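Local coordinates for synaptic vesicle membrane protein VAT-1 homolog-like (Homo sapiens, PDB 4A27) that is probably an oxidoreductase of the quinone oxidoreductase branch of the zinc-containing alcohol dehydrogenase family, with its substrate and physiological reaction not established, at residues M144-H149 with P167-F172; E3-V8 with L18-K23. One frame throughout, in Å; residues are numbered along the deposited sequence.

Contact 1: residues M144-H149 with P167-F172; sequences MSVLVH and PNVTVF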
loop_
_atom_site.group_PDB
_atom_site.type_symbol
_atom_site.label_atom_id
_atom_site.label_comp_id
_atom_site.label_asym_id
_atom_site.label_seq_id
_atom_site.Cartn_x
_atom_site.Cartn_y
_atom_site.Cartn_z
ATOM N N MET A 144 -5.582 14.028 -0.882
ATOM C CA MET A 144 -6.023 12.792 -1.526
ATOM C C MET A 144 -7.524 12.658 -1.501
ATOM O O MET A 144 -8.214 13.409 -0.846
ATOM C CB MET A 144 -5.393 11.596 -0.816
ATOM C CG MET A 144 -3.918 11.560 -1.049
ATOM S SD MET A 144 -3.065 10.152 -0.342
ATOM C CE MET A 144 -4.168 8.872 -0.761
ATOM N N SER A 145 -8.035 11.656 -2.207
ATOM C CA SER A 145 -9.432 11.413 -2.191
ATOM C C SER A 145 -9.727 9.934 -1.923
ATOM O O SER A 145 -8.941 9.040 -2.263
ATOM C CB SER A 145 -10.039 11.914 -3.504
ATOM O OG SER A 145 -9.921 10.927 -4.509
ATOM N N VAL A 146 -10.851 9.702 -1.257
ATOM C CA VAL A 146 -11.237 8.406 -0.760
ATOM C C VAL A 146 -12.686 8.111 -1.128
ATOM O O VAL A 146 -13.557 8.968 -0.973
ATOM C CB VAL A 146 -11.141 8.340 0.774
ATOM C CG1 VAL A 146 -11.503 6.913 1.241
ATOM C CG2 VAL A 146 -9.743 8.761 1.268
ATOM N N LEU A 147 -12.934 6.895 -1.592
ATOM C CA LEU A 147 -14.275 6.420 -1.760
ATOM C C LEU A 147 -14.596 5.409 -0.691
ATOM O O LEU A 147 -13.931 4.369 -0.598
ATOM C CB LEU A 147 -14.481 5.757 -3.149
ATOM C CG LEU A 147 -15.880 5.142 -3.428
ATOM C CD1 LEU A 147 -17.000 6.170 -3.217
ATOM C CD2 LEU A 147 -16.019 4.604 -4.857
ATOM N N VAL A 148 -15.653 5.705 0.063
ATOM C CA VAL A 148 -16.128 4.846 1.123
ATOM C C VAL A 148 -17.511 4.310 0.813
ATOM O O VAL A 148 -18.473 5.062 0.794
ATOM C CB VAL A 148 -16.231 5.643 2.449
ATOM C CG1 VAL A 148 -16.176 4.681 3.620
ATOM C CG2 VAL A 148 -15.075 6.628 2.499
ATOM N N HIS A 149 -17.602 3.004 0.615
ATOM C CA HIS A 149 -18.883 2.327 0.429
ATOM C C HIS A 149 -19.600 2.159 1.773
ATOM O O HIS A 149 -18.942 2.063 2.787
ATOM C CB HIS A 149 -18.633 0.978 -0.264
ATOM C CG HIS A 149 -18.402 1.112 -1.737
ATOM N ND1 HIS A 149 -17.174 0.906 -2.322
ATOM C CD2 HIS A 149 -19.241 1.475 -2.735
ATOM C CE1 HIS A 149 -17.271 1.106 -3.623
ATOM N NE2 HIS A 149 -18.514 1.459 -3.898
ATOM N N PRO A 167 -5.556 17.257 6.314
ATOM C CA PRO A 167 -6.047 18.401 5.512
ATOM C C PRO A 167 -6.404 18.101 4.048
ATOM O O PRO A 167 -5.741 17.300 3.370
ATOM C CB PRO A 167 -4.888 19.398 5.568
ATOM C CG PRO A 167 -4.020 18.960 6.701
ATOM C CD PRO A 167 -4.212 17.492 6.856
ATOM N N ASN A 168 -7.493 18.721 3.599
ATOM C CA ASN A 168 -7.904 18.737 2.208
ATOM C C ASN A 168 -8.109 17.332 1.658
ATOM O O ASN A 168 -7.672 17.012 0.550
ATOM C CB ASN A 168 -6.900 19.519 1.332
ATOM C CG ASN A 168 -6.504 20.850 1.949
ATOM O OD1 ASN A 168 -7.349 21.704 2.184
ATOM N ND2 ASN A 168 -5.220 21.014 2.244
ATOM N N VAL A 169 -8.803 16.492 2.415
ATOM C CA VAL A 169 -9.104 15.158 1.911
ATOM C C VAL A 169 -10.515 15.133 1.469
ATOM O O VAL A 169 -11.394 15.499 2.235
ATOM C CB VAL A 169 -8.778 14.090 2.961
ATOM C CG1 VAL A 169 -9.305 12.699 2.578
ATOM C CG2 VAL A 169 -7.250 14.023 3.063
ATOM N N THR A 170 -10.751 14.675 0.236
ATOM C CA THR A 170 -12.103 14.619 -0.305
ATOM C C THR A 170 -12.669 13.217 -0.154
ATOM O O THR A 170 -12.118 12.256 -0.687
ATOM C CB THR A 170 -12.115 15.057 -1.791
ATOM O OG1 THR A 170 -11.571 16.366 -1.882
ATOM C CG2 THR A 170 -13.504 15.070 -2.376
ATOM N N VAL A 171 -13.768 13.114 0.582
ATOM C CA VAL A 171 -14.388 11.836 0.892
ATOM C C VAL A 171 -15.673 11.715 0.091
ATOM O O VAL A 171 -16.574 12.564 0.174
ATOM C CB VAL A 171 -14.685 11.718 2.406
ATOM C CG1 VAL A 171 -15.278 10.322 2.776
ATOM C CG2 VAL A 171 -13.401 12.074 3.272
ATOM N N PHE A 172 -15.730 10.668 -0.693
ATOM C CA PHE A 172 -16.895 10.298 -1.450
ATOM C C PHE A 172 -17.523 9.135 -0.707
ATOM O O PHE A 172 -16.816 8.182 -0.332
ATOM C CB PHE A 172 -16.477 9.854 -2.851
ATOM C CG PHE A 172 -15.898 10.965 -3.713
ATOM C CD1 PHE A 172 -16.736 11.778 -4.457
ATOM C CD2 PHE A 172 -14.543 11.206 -3.773
ATOM C CE1 PHE A 172 -16.215 12.792 -5.258
ATOM C CE2 PHE A 172 -14.011 12.207 -4.562
ATOM C CZ PHE A 172 -14.866 13.015 -5.311
#

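Contact 2: residues E3-V8 with L18-K23; sequences EMRAVV and LRLFRK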
loop_
_atom_site.group_PDB
_atom_site.type_symbol
_atom_site.label_atom_id
_atom_site.label_comp_id
_atom_site.label_asym_id
_atom_site.label_seq_id
_atom_site.Cartn_x
_atom_site.Cartn_y
_atom_site.Cartn_z
ATOM N N GLU A 3 -23.785 -18.518 38.582
ATOM C CA GLU A 3 -23.586 -18.542 37.145
ATOM C C GLU A 3 -24.060 -17.234 36.517
ATOM O O GLU A 3 -24.996 -16.591 37.008
ATOM C CB GLU A 3 -24.272 -19.750 36.530
ATOM C CG GLU A 3 -23.682 -21.030 37.054
ATOM C CD GLU A 3 -24.162 -22.226 36.281
ATOM O OE1 GLU A 3 -25.350 -22.243 35.893
ATOM O OE2 GLU A 3 -23.349 -23.139 36.035
ATOM N N MET A 4 -23.417 -16.863 35.419
ATOM C CA MET A 4 -23.676 -15.573 34.751
ATOM C C MET A 4 -24.639 -15.826 33.602
ATOM O O MET A 4 -24.743 -16.961 33.163
ATOM C CB MET A 4 -22.382 -14.980 34.202
ATOM C CG MET A 4 -21.621 -15.906 33.234
ATOM S SD MET A 4 -20.337 -15.012 32.337
ATOM C CE MET A 4 -19.921 -16.000 30.859
ATOM N N ARG A 5 -25.320 -14.782 33.119
ATOM C CA ARG A 5 -26.157 -14.883 31.898
ATOM C C ARG A 5 -25.322 -14.595 30.677
ATOM O O ARG A 5 -24.387 -13.793 30.724
ATOM C CB ARG A 5 -27.327 -13.892 31.899
ATOM C CG ARG A 5 -28.258 -13.997 33.105
ATOM C CD ARG A 5 -29.699 -13.586 32.741
ATOM N NE ARG A 5 -29.809 -12.181 32.361
ATOM C CZ ARG A 5 -30.761 -11.674 31.575
ATOM N NH1 ARG A 5 -31.709 -12.445 31.046
ATOM N NH2 ARG A 5 -30.763 -10.372 31.318
ATOM N N ALA A 6 -25.624 -15.289 29.587
ATOM C CA ALA A 6 -24.911 -15.147 28.367
ATOM C C ALA A 6 -25.822 -15.488 27.195
ATOM O O ALA A 6 -26.881 -16.086 27.381
ATOM C CB ALA A 6 -23.678 -16.048 28.371
ATOM N N VAL A 7 -25.454 -15.003 26.006
ATOM C CA VAL A 7 -26.123 -15.397 24.777
ATOM C C VAL A 7 -25.343 -16.614 24.281
ATOM O O VAL A 7 -24.118 -16.590 24.234
ATOM C CB VAL A 7 -26.118 -14.302 23.706
ATOM C CG1 VAL A 7 -26.753 -14.828 22.407
ATOM C CG2 VAL A 7 -26.851 -13.049 24.193
ATOM N N VAL A 8 -26.065 -17.686 23.972
ATOM C CA VAL A 8 -25.476 -18.886 23.422
ATOM C C VAL A 8 -26.002 -19.099 21.997
ATOM O O VAL A 8 -27.194 -18.882 21.722
ATOM C CB VAL A 8 -25.807 -20.132 24.279
ATOM C CG1 VAL A 8 -24.879 -21.294 23.849
ATOM C CG2 VAL A 8 -25.639 -19.832 25.731
ATOM N N LEU A 18 -30.167 -18.551 18.402
ATOM C CA LEU A 18 -29.677 -17.716 19.514
ATOM C C LEU A 18 -30.649 -17.699 20.712
ATOM O O LEU A 18 -31.853 -17.460 20.576
ATOM C CB LEU A 18 -29.417 -16.261 19.061
ATOM C CG LEU A 18 -28.227 -15.936 18.156
ATOM C CD1 LEU A 18 -28.378 -14.567 17.534
ATOM C CD2 LEU A 18 -26.851 -16.067 18.876
ATOM N N ARG A 19 -30.113 -17.945 21.904
ATOM C CA ARG A 19 -30.937 -18.024 23.114
ATOM C C ARG A 19 -30.168 -17.476 24.327
ATOM O O ARG A 19 -28.942 -17.386 24.293
ATOM C CB ARG A 19 -31.318 -19.500 23.328
ATOM C CG ARG A 19 -32.140 -20.163 22.201
ATOM C CD ARG A 19 -32.110 -21.708 22.216
ATOM N NE ARG A 19 -32.736 -22.328 23.393
ATOM C CZ ARG A 19 -34.036 -22.605 23.539
ATOM N NH1 ARG A 19 -34.925 -22.344 22.585
ATOM N NH2 ARG A 19 -34.456 -23.166 24.666
ATOM N N LEU A 20 -30.877 -17.113 25.395
ATOM C CA LEU A 20 -30.214 -16.719 26.636
ATOM C C LEU A 20 -30.067 -17.932 27.554
ATOM O O LEU A 20 -30.937 -18.806 27.575
ATOM C CB LEU A 20 -30.979 -15.602 27.340
ATOM C CG LEU A 20 -30.635 -14.227 26.764
ATOM C CD1 LEU A 20 -31.781 -13.253 27.023
ATOM C CD2 LEU A 20 -29.294 -13.720 27.349
ATOM N N PHE A 21 -28.963 -17.983 28.295
ATOM C CA PHE A 21 -28.692 -19.078 29.214
ATOM C C PHE A 21 -27.678 -18.758 30.277
ATOM O O PHE A 21 -27.044 -17.721 30.249
ATOM C CB PHE A 21 -28.196 -20.238 28.381
ATOM C CG PHE A 21 -29.299 -20.883 27.631
ATOM C CD1 PHE A 21 -30.452 -21.278 28.302
ATOM C CD2 PHE A 21 -29.255 -21.002 26.262
ATOM C CE1 PHE A 21 -31.504 -21.815 27.624
ATOM C CE2 PHE A 21 -30.323 -21.548 25.579
ATOM C CZ PHE A 21 -31.445 -21.952 26.266
ATOM N N ARG A 22 -27.535 -19.661 31.231
ATOM C CA ARG A 22 -26.644 -19.424 32.347
ATOM C C ARG A 22 -25.368 -20.159 32.127
ATOM O O ARG A 22 -25.377 -21.205 31.516
ATOM C CB ARG A 22 -27.282 -19.888 33.638
ATOM C CG ARG A 22 -28.459 -19.007 34.028
ATOM C CD ARG A 22 -28.036 -17.987 35.088
ATOM N NE ARG A 22 -29.103 -17.031 35.361
ATOM C CZ ARG A 22 -28.893 -15.839 35.901
ATOM N NH1 ARG A 22 -27.658 -15.450 36.230
ATOM N NH2 ARG A 22 -29.922 -15.028 36.096
ATOM N N LYS A 23 -24.273 -19.609 32.630
ATOM C CA LYS A 23 -22.966 -20.152 32.378
ATOM C C LYS A 23 -22.038 -19.984 33.575
ATOM O O LYS A 23 -22.204 -19.047 34.352
ATOM C CB LYS A 23 -22.417 -19.406 31.175
ATOM C CG LYS A 23 -21.072 -19.834 30.662
ATOM C CD LYS A 23 -20.853 -19.351 29.226
ATOM C CE LYS A 23 -19.693 -20.056 28.545
ATOM N NZ LYS A 23 -18.528 -20.211 29.458
#

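Contact 1: residues M144-H149 with P167-F172
Phe172 holds CG beside its own backbone N and anti to its carbonyl carbon (chi1 -67°), while Leu147 sends CG anti to its backbone N (chi1 177°); the two side chains, a bridged pair on the face they share with Ser145 and Thr170, therefore cross at about a right angle. Leu147 CD1 comes to 3.7 Å from Phe172 CB, so the leucine touches the root of the phenylalanine and not its ring. The ring instead turns back along the partner strand, with Val146 O in plane at its edge and CE2 reaching 4.1 Å from Ser145 CB. On the reverse face the valines cross obliquely in diagonal pairs, two residues off the register: Val148 CG2 meets Val171 CG1 at 3.7 Å, and Val146 CG2 lies more loosely against Val169 CG1. Helix 154-163 closes over this valine layer through Cys163 and Val159, as expected of a right-handed beta-alpha-beta crossover in a Rossmann-type sheet. Four parallel-sheet hydrogen bonds tie the backbones. Thr170 N donates to Met144 O at 3.0 Å, and Val146 N to Thr170 O. The next pair is shorter and straighter, with Phe172 N 2.8 Å from Val146 O and Val148 N 2.8 Å from Phe172 O; the first of these is nearly linear at 175°. Strand 145-148 is bonded on its other side to strand 209-215, through Ser145 and Leu147. The chemistry is thus divided: the four inter-strand bonds join backbone amides to carbonyls, Ser145 N and Val171 N are taken by the side chains of Asp210 and Thr188, whereas the Leu147-Phe172 and diagonal valine contacts are apolar.

Contact 2: residues E3-V8 with L18-K23
The contact is a two-stranded antiparallel beta hairpin at the N-terminal end of the chain, strands 4-9 and 18-23, with local axes at 138°, which shows strong twist. Three hydrogen-bonded pairs, Met4-Lys23, Ala6-Phe21 and Val8-Arg19, each exchange two backbone bonds; Met4 N to Lys23 O, at 2.7 Å, illustrates the tight end. Non-hydrogen-bonded pairs alternate with them, and at one, Arg5 and Arg22 meet. Arg5 CG, placed beside its backbone N (chi1 -56°), sits 3.3 Å above the centre of the Arg22 guanidinium, an aliphatic group laid over a flat cationic face. Arg22 bends at chi2 (-99°) to get there, and its NH1 donates to Glu3 O at 3.0 Å; Glu3 O lies close to the guanidinium plane, while NH1 stands above the carbonyl plane. The like charges are near but not in contact, Arg5 NE being 4.7 Å from Arg22 NH2, and Arg5 NH1 forms a salt bridge with Glu320 OE2, which would probably offset the repulsion. An alanine in place of Arg5 would remove both the methylene cover of Arg22 and the Glu320 salt bridge, and would probably loosen the hold of the hairpin on the loop carrying Glu320. Across the opposite face, Met4 and Lys23 run side by side, CE to CD 3.8 Å, and Val8 CG2 meets the Phe21 ring at its edge. Strand 4-9 is bonded through Arg5 and Val7 to the backbone of Glu99 and Trp97, while Val7 and Leu18, touching CG1 to CD2, rest on Val322 and Met326 of helix 322-330.

How the contacts relate
Contacts 1 and 2 fall in series along the chain and on opposite sides of its centre, their own centres 43 Å apart and their nearest atoms about 24 Å apart, so neither touches the other. They sample the two halves expected of a medium-chain dehydrogenase: contact 2 is the N-terminal hairpin of the non-Rossmann half, and contact 1 lies in the parallel, Rossmann-type sheet, which in this family is generally the nucleotide-binding part. No cofactor or metal site is identified at either contact. The side chain of Met144 in contact 1 is about 4 Å from a bound 1,2-ethanediol, probably from the crystallisation liquor, which does not by itself establish a substrate site.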